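Local coordinates for single-stranded DNA-binding protein (Thermus thermophilus, PDB 2CWA) that binds single-stranded DNA and probably recruits partner proteins to it during DNA replication, recombination and repair, at residues G73-V78 / P122-A127; V159-R162 / E168-H171; S51-V56 / A115-G120. All blocks are in the same frame, centred on the assembly; numbering follows the deposited sequence.

Contact 1 (G73-V78 / P122-A127)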
ATOM      1  N   GLY A  73      -9.216   5.236 -16.165  1.00 25.61           N
ATOM      2  CA  GLY A  73     -10.313   6.009 -15.605  1.00 28.03           C
ATOM      3  C   GLY A  73     -11.313   5.218 -14.775  1.00 30.40           C
ATOM      4  O   GLY A  73     -11.942   5.762 -13.865  1.00 27.27           O
ATOM      5  N   GLN A  74     -11.464   3.934 -15.087  1.00 27.45           N
ATOM      6  CA  GLN A  74     -12.395   3.071 -14.364  1.00 26.39           C
ATOM      7  C   GLN A  74     -12.138   3.081 -12.860  1.00 21.91           C
ATOM      8  O   GLN A  74     -11.004   2.963 -12.418  1.00 21.91           O
ATOM      9  CB  GLN A  74     -12.272   1.634 -14.879  1.00 26.87           C
ATOM     10  CG  GLN A  74     -13.119   0.616 -14.119  1.00 29.79           C
ATOM     11  CD  GLN A  74     -14.598   0.715 -14.439  1.00 33.85           C
ATOM     12  OE1 GLN A  74     -15.012   0.512 -15.581  1.00 35.46           O
ATOM     13  NE2 GLN A  74     -15.407   1.028 -13.428  1.00 30.09           N
ATOM     14  N   LEU A  75     -13.192   3.222 -12.065  1.00 23.79           N
ATOM     15  CA  LEU A  75     -13.014   3.197 -10.619  1.00 19.40           C
ATOM     16  C   LEU A  75     -13.135   1.737 -10.203  1.00 19.22           C
ATOM     17  O   LEU A  75     -14.023   1.038 -10.676  1.00 20.69           O
ATOM     18  CB  LEU A  75     -14.089   4.027  -9.916  1.00 22.20           C
ATOM     19  CG  LEU A  75     -14.149   5.506 -10.319  1.00 23.42           C
ATOM     20  CD1 LEU A  75     -15.046   6.256  -9.339  1.00 23.77           C
ATOM     21  CD2 LEU A  75     -12.746   6.097 -10.310  1.00 20.28           C
ATOM     22  N   VAL A  76     -12.239   1.281  -9.337  1.00 20.46           N
ATOM     23  CA  VAL A  76     -12.276  -0.104  -8.883  1.00 23.35           C
ATOM     24  C   VAL A  76     -12.009  -0.226  -7.393  1.00 21.85           C
ATOM     25  O   VAL A  76     -11.370   0.639  -6.786  1.00 20.01           O
ATOM     26  CB  VAL A  76     -11.211  -0.977  -9.603  1.00 21.96           C
ATOM     27  CG1 VAL A  76     -11.447  -0.965 -11.102  1.00 20.32           C
ATOM     28  CG2 VAL A  76      -9.822  -0.464  -9.287  1.00 21.21           C
ATOM     29  N   PHE A  77     -12.516  -1.310  -6.816  1.00 19.83           N
ATOM     30  CA  PHE A  77     -12.303  -1.619  -5.412  1.00 18.56           C
ATOM     31  C   PHE A  77     -11.460  -2.887  -5.382  1.00 19.92           C
ATOM     32  O   PHE A  77     -11.846  -3.907  -5.948  1.00 21.16           O
ATOM     33  CB  PHE A  77     -13.631  -1.887  -4.692  1.00 15.65           C
ATOM     34  CG  PHE A  77     -13.472  -2.637  -3.393  1.00 18.06           C
ATOM     35  CD1 PHE A  77     -12.624  -2.165  -2.399  1.00 20.61           C
ATOM     36  CD2 PHE A  77     -14.161  -3.834  -3.175  1.00 22.65           C
ATOM     37  CE1 PHE A  77     -12.456  -2.869  -1.200  1.00 24.32           C
ATOM     38  CE2 PHE A  77     -14.001  -4.548  -1.984  1.00 23.42           C
ATOM     39  CZ  PHE A  77     -13.148  -4.066  -0.994  1.00 23.08           C
ATOM     40  N   VAL A  78     -10.314  -2.814  -4.720  1.00 21.02           N
ATOM     41  CA  VAL A  78      -9.428  -3.955  -4.618  1.00 23.29           C
ATOM     42  C   VAL A  78      -9.264  -4.402  -3.179  1.00 24.06           C
ATOM     43  O   VAL A  78      -9.068  -3.577  -2.280  1.00 20.01           O
ATOM     44  CB  VAL A  78      -8.033  -3.625  -5.196  1.00 23.26           C
ATOM     45  CG1 VAL A  78      -7.006  -4.625  -4.705  1.00 24.95           C
ATOM     46  CG2 VAL A  78      -8.090  -3.649  -6.710  1.00 21.95           C
ATOM     47  N   PRO A 122      -5.874   9.875 -14.669  1.00 31.69           N
ATOM     48  CA  PRO A 122      -6.880  10.160 -13.643  1.00 30.31           C
ATOM     49  C   PRO A 122      -6.544   9.630 -12.251  1.00 31.48           C
ATOM     50  O   PRO A 122      -5.908   8.585 -12.105  1.00 33.07           O
ATOM     51  CB  PRO A 122      -8.139   9.516 -14.215  1.00 29.04           C
ATOM     52  CG  PRO A 122      -7.601   8.315 -14.915  1.00 27.93           C
ATOM     53  CD  PRO A 122      -6.380   8.881 -15.635  1.00 31.18           C
ATOM     54  N   ARG A 123      -6.966  10.380 -11.236  1.00 32.33           N
ATOM     55  CA  ARG A 123      -6.787  10.010  -9.833  1.00 32.49           C
ATOM     56  C   ARG A 123      -8.135  10.256  -9.163  1.00 31.72           C
ATOM     57  O   ARG A 123      -8.739  11.318  -9.348  1.00 29.82           O
ATOM     58  CB  ARG A 123      -5.730  10.881  -9.145  1.00 36.53           C
ATOM     59  CG  ARG A 123      -4.316  10.704  -9.656  1.00 43.55           C
ATOM     60  CD  ARG A 123      -3.316  11.328  -8.694  1.00 45.97           C
ATOM     61  NE  ARG A 123      -3.667  12.702  -8.345  1.00 50.54           N
ATOM     62  CZ  ARG A 123      -2.806  13.593  -7.863  1.00 54.00           C
ATOM     63  NH1 ARG A 123      -1.537  13.255  -7.675  1.00 55.30           N
ATOM     64  NH2 ARG A 123      -3.210  14.822  -7.573  1.00 55.07           N
ATOM     65  N   LEU A 124      -8.611   9.282  -8.396  1.00 26.65           N
ATOM     66  CA  LEU A 124      -9.893   9.427  -7.710  1.00 25.62           C
ATOM     67  C   LEU A 124      -9.766  10.317  -6.474  1.00 22.32           C
ATOM     68  O   LEU A 124      -8.908  10.090  -5.616  1.00 23.10           O
ATOM     69  CB  LEU A 124     -10.439   8.052  -7.285  1.00 21.57           C
ATOM     70  CG  LEU A 124     -11.772   8.041  -6.516  1.00 23.17           C
ATOM     71  CD1 LEU A 124     -12.903   8.570  -7.401  1.00 19.09           C
ATOM     72  CD2 LEU A 124     -12.089   6.618  -6.058  1.00 21.69           C
ATOM     73  N   ARG A 125     -10.624  11.330  -6.384  1.00 24.71           N
ATOM     74  CA  ARG A 125     -10.618  12.219  -5.228  1.00 24.65           C
ATOM     75  C   ARG A 125     -11.393  11.502  -4.121  1.00 22.44           C
ATOM     76  O   ARG A 125     -12.336  10.770  -4.407  1.00 23.23           O
ATOM     77  CB  ARG A 125     -11.295  13.547  -5.573  1.00 30.15           C
ATOM     78  CG  ARG A 125     -10.685  14.235  -6.789  1.00 34.96           C
ATOM     79  CD  ARG A 125     -11.266  15.622  -7.007  1.00 46.03           C
ATOM     80  NE  ARG A 125     -10.847  16.550  -5.964  1.00 54.51           N
ATOM     81  CZ  ARG A 125     -11.191  17.833  -5.925  1.00 60.84           C
ATOM     82  NH1 ARG A 125     -11.963  18.344  -6.878  1.00 62.92           N
ATOM     83  NH2 ARG A 125     -10.763  18.606  -4.935  1.00 62.21           N
ATOM     84  N   ALA A 126     -10.990  11.707  -2.870  1.00 25.67           N
ATOM     85  CA  ALA A 126     -11.645  11.059  -1.726  1.00 25.86           C
ATOM     86  C   ALA A 126     -11.596   9.534  -1.886  1.00 26.74           C
ATOM     87  O   ALA A 126     -12.573   8.829  -1.609  1.00 28.29           O
ATOM     88  CB  ALA A 126     -13.102  11.531  -1.607  1.00 24.54           C
ATOM     89  N   ALA A 127     -10.443   9.035  -2.325  1.00 23.50           N
ATOM     90  CA  ALA A 127     -10.243   7.603  -2.543  1.00 23.77           C
ATOM     91  C   ALA A 127     -10.113   6.820  -1.235  1.00 23.83           C
ATOM     92  O   ALA A 127     -10.106   7.393  -0.144  1.00 21.53           O
ATOM     93  CB  ALA A 127      -8.981   7.386  -3.401  1.00 18.14           C
TER
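Gly73 and Pro122 meet at one end of this contact, where the proline points its ring at the glycine backbone. The ring atom CG of Pro122 stands 3.6 Å from CA of Gly73, with CA of Gly73 and CA of Pro122 5.7 Å apart. Gly73 has a positive phi of 94°, a conformation that suits a residue without a side chain, and its bare CA takes the CG corner of the proline ring. The carbonyl O of Gly73 takes a hydrogen bond from NE of Arg114.

Gln74 turns away from strand 122-125. Its amide folds back on its own segment, NE2 donating a nearly straight bond of 3.1 Å to O of Leu75, with the acceptor close to the amide plane.

Leu75 makes the second touch. Its CD1 lies 3.7 Å from CD1 of Leu124, and its CD2 is almost as near to the same methyl, so one methyl of Leu124 faces both branches of Leu75. The two side chains run at about a right angle to each other. Leu124 holds CG anti to its main-chain N (chi1 178°), which carries CD1 across to Leu75. Ala13 and Ile11 of strand 5-22 adjoin this pair, touching Leu75 and Leu124 respectively.

Val76 turns away from strand 122-125, and its side chain touches Leu34 and Leu104. No hydrogen bond crosses between the segments. Since Leu75 alternates with Val76, the arrangement is consistent with apolar packing of a later strand against the outer side of the beta-barrel of an OB fold, the fold of the SSB family.

Contact 2 (V159-R162 / E168-H171)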
ATOM      1  N   VAL A 159       5.343  -9.548   9.715  1.00 22.28           N
ATOM      2  CA  VAL A 159       4.012 -10.136   9.728  1.00 27.19           C
ATOM      3  C   VAL A 159       4.055 -11.578   9.250  1.00 30.07           C
ATOM      4  O   VAL A 159       4.452 -11.846   8.119  1.00 30.29           O
ATOM      5  CB  VAL A 159       3.037  -9.373   8.808  1.00 23.92           C
ATOM      6  CG1 VAL A 159       1.683 -10.082   8.797  1.00 23.93           C
ATOM      7  CG2 VAL A 159       2.880  -7.929   9.285  1.00 26.22           C
ATOM      8  N   ASN A 160       3.640 -12.503  10.107  1.00 33.70           N
ATOM      9  CA  ASN A 160       3.635 -13.915   9.738  1.00 37.97           C
ATOM     10  C   ASN A 160       2.296 -14.302   9.125  1.00 40.60           C
ATOM     11  O   ASN A 160       1.263 -13.732   9.469  1.00 41.22           O
ATOM     12  CB  ASN A 160       3.901 -14.786  10.966  1.00 41.34           C
ATOM     13  CG  ASN A 160       5.250 -14.504  11.597  1.00 45.57           C
ATOM     14  OD1 ASN A 160       6.288 -14.562  10.929  1.00 42.53           O
ATOM     15  ND2 ASN A 160       5.246 -14.203  12.894  1.00 47.39           N
ATOM     16  N   GLU A 161       2.321 -15.258   8.201  1.00 42.48           N
ATOM     17  CA  GLU A 161       1.093 -15.733   7.573  1.00 46.02           C
ATOM     18  C   GLU A 161       1.167 -17.243   7.391  1.00 47.69           C
ATOM     19  O   GLU A 161       2.183 -17.778   6.945  1.00 43.83           O
ATOM     20  CB  GLU A 161       0.862 -15.065   6.214  1.00 48.02           C
ATOM     21  CG  GLU A 161       1.721 -15.599   5.083  1.00 50.58           C
ATOM     22  CD  GLU A 161       1.047 -15.443   3.731  1.00 52.65           C
ATOM     23  OE1 GLU A 161      -0.057 -15.999   3.553  1.00 55.03           O
ATOM     24  OE2 GLU A 161       1.612 -14.767   2.849  1.00 51.49           O
ATOM     25  N   ARG A 162       0.084 -17.923   7.751  1.00 52.03           N
ATOM     26  CA  ARG A 162       0.006 -19.375   7.641  1.00 55.08           C
ATOM     27  C   ARG A 162      -0.308 -19.782   6.205  1.00 54.52           C
ATOM     28  O   ARG A 162      -1.276 -19.304   5.614  1.00 53.76           O
ATOM     29  CB  ARG A 162      -1.082 -19.909   8.577  1.00 59.16           C
ATOM     30  CG  ARG A 162      -0.859 -19.582  10.047  1.00 63.15           C
ATOM     31  CD  ARG A 162      -2.059 -19.997  10.888  1.00 67.94           C
ATOM     32  NE  ARG A 162      -1.833 -19.798  12.319  1.00 70.61           N
ATOM     33  CZ  ARG A 162      -0.967 -20.499  13.044  1.00 72.26           C
ATOM     34  NH1 ARG A 162      -0.241 -21.455  12.478  1.00 73.52           N
ATOM     35  NH2 ARG A 162      -0.826 -20.245  14.339  1.00 71.75           N
ATOM     36  N   GLU A 168       4.580 -21.487   5.858  1.00 52.87           N
ATOM     37  CA  GLU A 168       4.511 -20.253   6.638  1.00 53.36           C
ATOM     38  C   GLU A 168       5.647 -19.303   6.264  1.00 51.04           C
ATOM     39  O   GLU A 168       6.818 -19.683   6.283  1.00 51.27           O
ATOM     40  CB  GLU A 168       4.580 -20.565   8.134  1.00 55.23           C
ATOM     41  CG  GLU A 168       4.599 -19.326   9.016  1.00 60.78           C
ATOM     42  CD  GLU A 168       4.524 -19.658  10.494  1.00 65.75           C
ATOM     43  OE1 GLU A 168       3.519 -20.273  10.915  1.00 67.02           O
ATOM     44  OE2 GLU A 168       5.467 -19.304  11.235  1.00 67.41           O
ATOM     45  N   ARG A 169       5.294 -18.068   5.925  1.00 47.86           N
ATOM     46  CA  ARG A 169       6.292 -17.075   5.546  1.00 42.90           C
ATOM     47  C   ARG A 169       6.112 -15.762   6.304  1.00 41.36           C
ATOM     48  O   ARG A 169       5.061 -15.509   6.899  1.00 37.40           O
ATOM     49  CB  ARG A 169       6.230 -16.821   4.040  1.00 45.34           C
ATOM     50  CG  ARG A 169       4.875 -16.370   3.545  1.00 47.43           C
ATOM     51  CD  ARG A 169       4.890 -16.127   2.044  1.00 51.17           C
ATOM     52  NE  ARG A 169       3.583 -15.691   1.560  1.00 53.12           N
ATOM     53  CZ  ARG A 169       3.318 -15.366   0.299  1.00 55.62           C
ATOM     54  NH1 ARG A 169       4.273 -15.425  -0.621  1.00 54.71           N
ATOM     55  NH2 ARG A 169       2.096 -14.977  -0.042  1.00 56.75           N
ATOM     56  N   THR A 170       7.146 -14.929   6.274  1.00 36.20           N
ATOM     57  CA  THR A 170       7.120 -13.647   6.964  1.00 34.55           C
ATOM     58  C   THR A 170       7.228 -12.488   5.978  1.00 34.60           C
ATOM     59  O   THR A 170       8.069 -12.501   5.076  1.00 29.56           O
ATOM     60  CB  THR A 170       8.282 -13.551   7.969  1.00 35.79           C
ATOM     61  OG1 THR A 170       8.225 -14.666   8.867  1.00 36.27           O
ATOM     62  CG2 THR A 170       8.203 -12.247   8.769  1.00 33.95           C
ATOM     63  N   HIS A 171       6.363 -11.494   6.152  1.00 29.31           N
ATOM     64  CA  HIS A 171       6.365 -10.311   5.304  1.00 29.44           C
ATOM     65  C   HIS A 171       6.888  -9.150   6.146  1.00 30.56           C
ATOM     66  O   HIS A 171       6.355  -8.862   7.219  1.00 32.20           O
ATOM     67  CB  HIS A 171       4.951 -10.010   4.820  1.00 27.97           C
ATOM     68  CG  HIS A 171       4.332 -11.128   4.045  1.00 31.43           C
ATOM     69  ND1 HIS A 171       4.802 -11.529   2.812  1.00 29.97           N
ATOM     70  CD2 HIS A 171       3.291 -11.943   4.335  1.00 31.32           C
ATOM     71  CE1 HIS A 171       4.076 -12.544   2.377  1.00 33.70           C
ATOM     72  NE2 HIS A 171       3.153 -12.815   3.283  1.00 34.66           N
TER
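Glu161, Arg169 and His171 project from the same face of a two-stranded hairpin and meet at a single carboxylate oxygen. CG of Glu161 sits between its backbone N and carbonyl carbon (chi1 77°), and the chain extends beyond it toward both partners. OE2 of Glu161 accepts from NE2 of His171 in the imidazole plane and, from the opposite face of the carboxylate, from NE of Arg169 in a salt bridge. Both distances are modelled at 2.5 Å, short enough that their exact length carries little weight. The carboxylate is turned 43° from the guanidinium and 48° from the imidazole. CE1 of His171 sits above one guanidinium face of Arg169, displaced toward its rim. An arginine and a histidine N-H on one oxygen would probably stabilise the charged carboxylate. ND1 of His171 accepts a hydrogen bond from the backbone N of Tyr84, consistent with a neutral ring, and NH2 of Arg169 makes a salt bridge to Glu83.

On the other face Asn160 and Thr170 lie side by side, OG1 of Thr170 donating to OD1 of Asn160 over 2.8 Å. Along the backbone, Val159 pairs with His171 and Glu161 with Arg169. This is an antiparallel beta hairpin of the second SSB repeat, its end linked to the first.

Contact 3 (S51-V56 / A115-G120)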
ATOM      1  N   SER A  51      -1.664  12.071  -2.272  1.00 29.54           N
ATOM      2  CA  SER A  51      -2.021  11.415  -3.522  1.00 31.01           C
ATOM      3  C   SER A  51      -1.169  10.159  -3.633  1.00 28.95           C
ATOM      4  O   SER A  51      -0.105  10.070  -3.019  1.00 30.69           O
ATOM      5  CB  SER A  51      -1.749  12.342  -4.709  1.00 31.38           C
ATOM      6  OG  SER A  51      -0.371  12.670  -4.783  1.00 36.65           O
ATOM      7  N   TRP A  52      -1.638   9.189  -4.408  1.00 28.42           N
ATOM      8  CA  TRP A  52      -0.898   7.948  -4.568  1.00 27.39           C
ATOM      9  C   TRP A  52      -1.203   7.199  -5.855  1.00 27.01           C
ATOM     10  O   TRP A  52      -2.283   7.327  -6.433  1.00 28.53           O
ATOM     11  CB  TRP A  52      -1.155   7.019  -3.372  1.00 27.59           C
ATOM     12  CG  TRP A  52      -2.610   6.856  -3.017  1.00 26.29           C
ATOM     13  CD1 TRP A  52      -3.294   7.520  -2.037  1.00 27.35           C
ATOM     14  CD2 TRP A  52      -3.555   5.970  -3.634  1.00 24.21           C
ATOM     15  NE1 TRP A  52      -4.604   7.103  -2.003  1.00 24.11           N
ATOM     16  CE2 TRP A  52      -4.792   6.151  -2.972  1.00 26.09           C
ATOM     17  CE3 TRP A  52      -3.477   5.039  -4.684  1.00 26.12           C
ATOM     18  CZ2 TRP A  52      -5.943   5.436  -3.322  1.00 22.58           C
ATOM     19  CZ3 TRP A  52      -4.623   4.328  -5.032  1.00 22.38           C
ATOM     20  CH2 TRP A  52      -5.842   4.534  -4.349  1.00 24.07           C
ATOM     21  N   TYR A  53      -0.213   6.430  -6.295  1.00 26.28           N
ATOM     22  CA  TYR A  53      -0.293   5.592  -7.483  1.00 26.43           C
ATOM     23  C   TYR A  53       0.223   4.256  -6.980  1.00 27.51           C
ATOM     24  O   TYR A  53       1.395   4.134  -6.640  1.00 30.35           O
ATOM     25  CB  TYR A  53       0.636   6.118  -8.576  1.00 31.06           C
ATOM     26  CG  TYR A  53       0.176   7.423  -9.176  1.00 32.13           C
ATOM     27  CD1 TYR A  53      -0.669   7.442 -10.282  1.00 32.70           C
ATOM     28  CD2 TYR A  53       0.570   8.641  -8.623  1.00 36.20           C
ATOM     29  CE1 TYR A  53      -1.110   8.644 -10.831  1.00 37.86           C
ATOM     30  CE2 TYR A  53       0.135   9.850  -9.161  1.00 38.46           C
ATOM     31  CZ  TYR A  53      -0.704   9.842 -10.264  1.00 39.63           C
ATOM     32  OH  TYR A  53      -1.146  11.032 -10.793  1.00 42.61           O
ATOM     33  N   HIS A  54      -0.650   3.262  -6.902  1.00 26.33           N
ATOM     34  CA  HIS A  54      -0.226   1.963  -6.405  1.00 26.08           C
ATOM     35  C   HIS A  54      -0.373   0.872  -7.445  1.00 24.18           C
ATOM     36  O   HIS A  54      -1.428   0.723  -8.055  1.00 26.06           O
ATOM     37  CB  HIS A  54      -1.023   1.592  -5.147  1.00 26.74           C
ATOM     38  CG  HIS A  54      -0.578   2.316  -3.915  1.00 24.99           C
ATOM     39  ND1 HIS A  54       0.713   2.250  -3.439  1.00 27.14           N
ATOM     40  CD2 HIS A  54      -1.256   3.111  -3.054  1.00 26.72           C
ATOM     41  CE1 HIS A  54       0.813   2.975  -2.338  1.00 29.16           C
ATOM     42  NE2 HIS A  54      -0.369   3.508  -2.082  1.00 26.57           N
ATOM     43  N   ARG A  55       0.700   0.120  -7.652  1.00 26.97           N
ATOM     44  CA  ARG A  55       0.665  -0.978  -8.604  1.00 28.27           C
ATOM     45  C   ARG A  55       0.107  -2.189  -7.867  1.00 25.61           C
ATOM     46  O   ARG A  55       0.580  -2.542  -6.787  1.00 27.15           O
ATOM     47  CB  ARG A  55       2.067  -1.280  -9.133  1.00 33.56           C
ATOM     48  CG  ARG A  55       2.639  -0.167 -10.009  1.00 46.51           C
ATOM     49  CD  ARG A  55       3.885  -0.625 -10.762  1.00 54.42           C
ATOM     50  NE  ARG A  55       5.059  -0.749  -9.900  1.00 60.79           N
ATOM     51  CZ  ARG A  55       5.722   0.281  -9.378  1.00 63.99           C
ATOM     52  NH1 ARG A  55       5.330   1.526  -9.625  1.00 64.60           N
ATOM     53  NH2 ARG A  55       6.784   0.065  -8.613  1.00 64.59           N
ATOM     54  N   VAL A  56      -0.907  -2.811  -8.447  1.00 24.43           N
ATOM     55  CA  VAL A  56      -1.525  -3.978  -7.836  1.00 25.82           C
ATOM     56  C   VAL A  56      -1.491  -5.127  -8.828  1.00 23.24           C
ATOM     57  O   VAL A  56      -1.641  -4.917 -10.028  1.00 24.94           O
ATOM     58  CB  VAL A  56      -2.990  -3.696  -7.457  1.00 23.29           C
ATOM     59  CG1 VAL A  56      -3.593  -4.906  -6.811  1.00 31.76           C
ATOM     60  CG2 VAL A  56      -3.066  -2.503  -6.509  1.00 27.23           C
ATOM     61  N   ALA A 115      -9.324  13.649 -10.521  1.00 33.40           N
ATOM     62  CA  ALA A 115      -8.383  14.737 -10.726  1.00 38.81           C
ATOM     63  C   ALA A 115      -7.495  14.209 -11.852  1.00 41.23           C
ATOM     64  O   ALA A 115      -7.493  13.005 -12.123  1.00 41.48           O
ATOM     65  CB  ALA A 115      -7.565  14.975  -9.470  1.00 37.22           C
ATOM     66  N   GLU A 116      -6.758  15.089 -12.521  1.00 42.63           N
ATOM     67  CA  GLU A 116      -5.888  14.653 -13.610  1.00 44.09           C
ATOM     68  C   GLU A 116      -4.463  15.132 -13.371  1.00 43.89           C
ATOM     69  O   GLU A 116      -4.235  16.323 -13.164  1.00 43.42           O
ATOM     70  CB  GLU A 116      -6.401  15.199 -14.944  1.00 48.56           C
ATOM     71  CG  GLU A 116      -5.612  14.735 -16.156  1.00 53.58           C
ATOM     72  CD  GLU A 116      -6.151  15.301 -17.457  1.00 57.20           C
ATOM     73  OE1 GLU A 116      -7.361  15.136 -17.718  1.00 59.27           O
ATOM     74  OE2 GLU A 116      -5.366  15.908 -18.220  1.00 58.74           O
ATOM     75  N   ASP A 117      -3.504  14.208 -13.394  1.00 41.61           N
ATOM     76  CA  ASP A 117      -2.113  14.581 -13.174  1.00 42.89           C
ATOM     77  C   ASP A 117      -1.477  15.172 -14.430  1.00 42.45           C
ATOM     78  O   ASP A 117      -2.092  15.205 -15.499  1.00 38.78           O
ATOM     79  CB  ASP A 117      -1.282  13.381 -12.689  1.00 41.87           C
ATOM     80  CG  ASP A 117      -1.288  12.219 -13.668  1.00 43.05           C
ATOM     81  OD1 ASP A 117      -1.399  12.456 -14.887  1.00 39.24           O
ATOM     82  OD2 ASP A 117      -1.165  11.060 -13.215  1.00 45.70           O
ATOM     83  N   SER A 118      -0.238  15.628 -14.286  1.00 45.23           N
ATOM     84  CA  SER A 118       0.510  16.239 -15.381  1.00 47.53           C
ATOM     85  C   SER A 118       0.638  15.350 -16.613  1.00 48.84           C
ATOM     86  O   SER A 118       0.903  15.846 -17.713  1.00 48.29           O
ATOM     87  CB  SER A 118       1.909  16.626 -14.897  1.00 49.26           C
ATOM     88  OG  SER A 118       2.644  15.479 -14.511  1.00 53.15           O
ATOM     89  N   ARG A 119       0.454  14.044 -16.431  1.00 47.09           N
ATOM     90  CA  ARG A 119       0.567  13.097 -17.537  1.00 45.80           C
ATOM     91  C   ARG A 119      -0.785  12.727 -18.138  1.00 43.93           C
ATOM     92  O   ARG A 119      -0.876  11.830 -18.975  1.00 41.97           O
ATOM     93  CB  ARG A 119       1.281  11.824 -17.076  1.00 50.86           C
ATOM     94  CG  ARG A 119       2.715  12.047 -16.619  1.00 57.02           C
ATOM     95  CD  ARG A 119       3.403  10.731 -16.282  1.00 61.61           C
ATOM     96  NE  ARG A 119       2.757  10.035 -15.171  1.00 67.56           N
ATOM     97  CZ  ARG A 119       2.644  10.527 -13.940  1.00 70.13           C
ATOM     98  NH1 ARG A 119       3.136  11.726 -13.654  1.00 71.77           N
ATOM     99  NH2 ARG A 119       2.040   9.821 -12.993  1.00 71.27           N
ATOM    100  N   GLY A 120      -1.833  13.422 -17.712  1.00 41.08           N
ATOM    101  CA  GLY A 120      -3.158  13.137 -18.230  1.00 39.88           C
ATOM    102  C   GLY A 120      -3.796  11.900 -17.618  1.00 39.02           C
ATOM    103  O   GLY A 120      -4.798  11.402 -18.129  1.00 40.98           O
TER
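The Tyr53 ring has NH2 of Arg119 over one face, 3.8 Å above the plane and displaced toward the rim near CZ and CE1 of Tyr53. The two planes are 57° apart, so this is no flat stack, and with CZ of Arg119 5.5 Å from the ring centroid the cation-pi attraction is weak at most. The guanidinium in turn has CG of Asp117 over one of its own faces. There OD2 of Asp117 and NH2 of Arg119 attract by charge alone, 3.4 Å apart.

At the tip of the ring, OH of Tyr53 donates to OD2 of Asp117; the modelled 2.4 Å is very short, and its exact length is doubtful.

Asp117 opens a type I turn closed by Gly120 N to Asp117 O at 2.9 Å, while its OD1 accepts from Gln121 N and, weakly, from Arg119 N. Bending at chi3 (-63°) swings the arginine back over the tyrosine. Tyr53 rises from strand 49-59, which lies between strands 28-39 and 96-107, and packs on Ala35 and Arg123. Its carbonyl O takes a bond from Asn202 of strand 193-206. The turn joins strand 114-116 to its antiparallel neighbour, strand 122-125.

Followed from the N terminus, the chain first lays down residues 51-56, then 73-78, and returns to them in the same order with 115-120 and 122-127. Contact 3 therefore opens before contact 1 and closes inside its span, so the two cross. Their second segments succeed each other through the turn between strands 114-116 and 122-125, the turn meeting strand 49-59 and strand 122-125 meeting the 73-78 region; the contact centres are 10 Å apart, and Arg123 of contact 1 packs on Tyr53 of contact 3. Contact 2 comes after both have closed, closing the short connection of a hairpin in the second repeat, on the opposite side of the chain's centre from contacts 1 and 3.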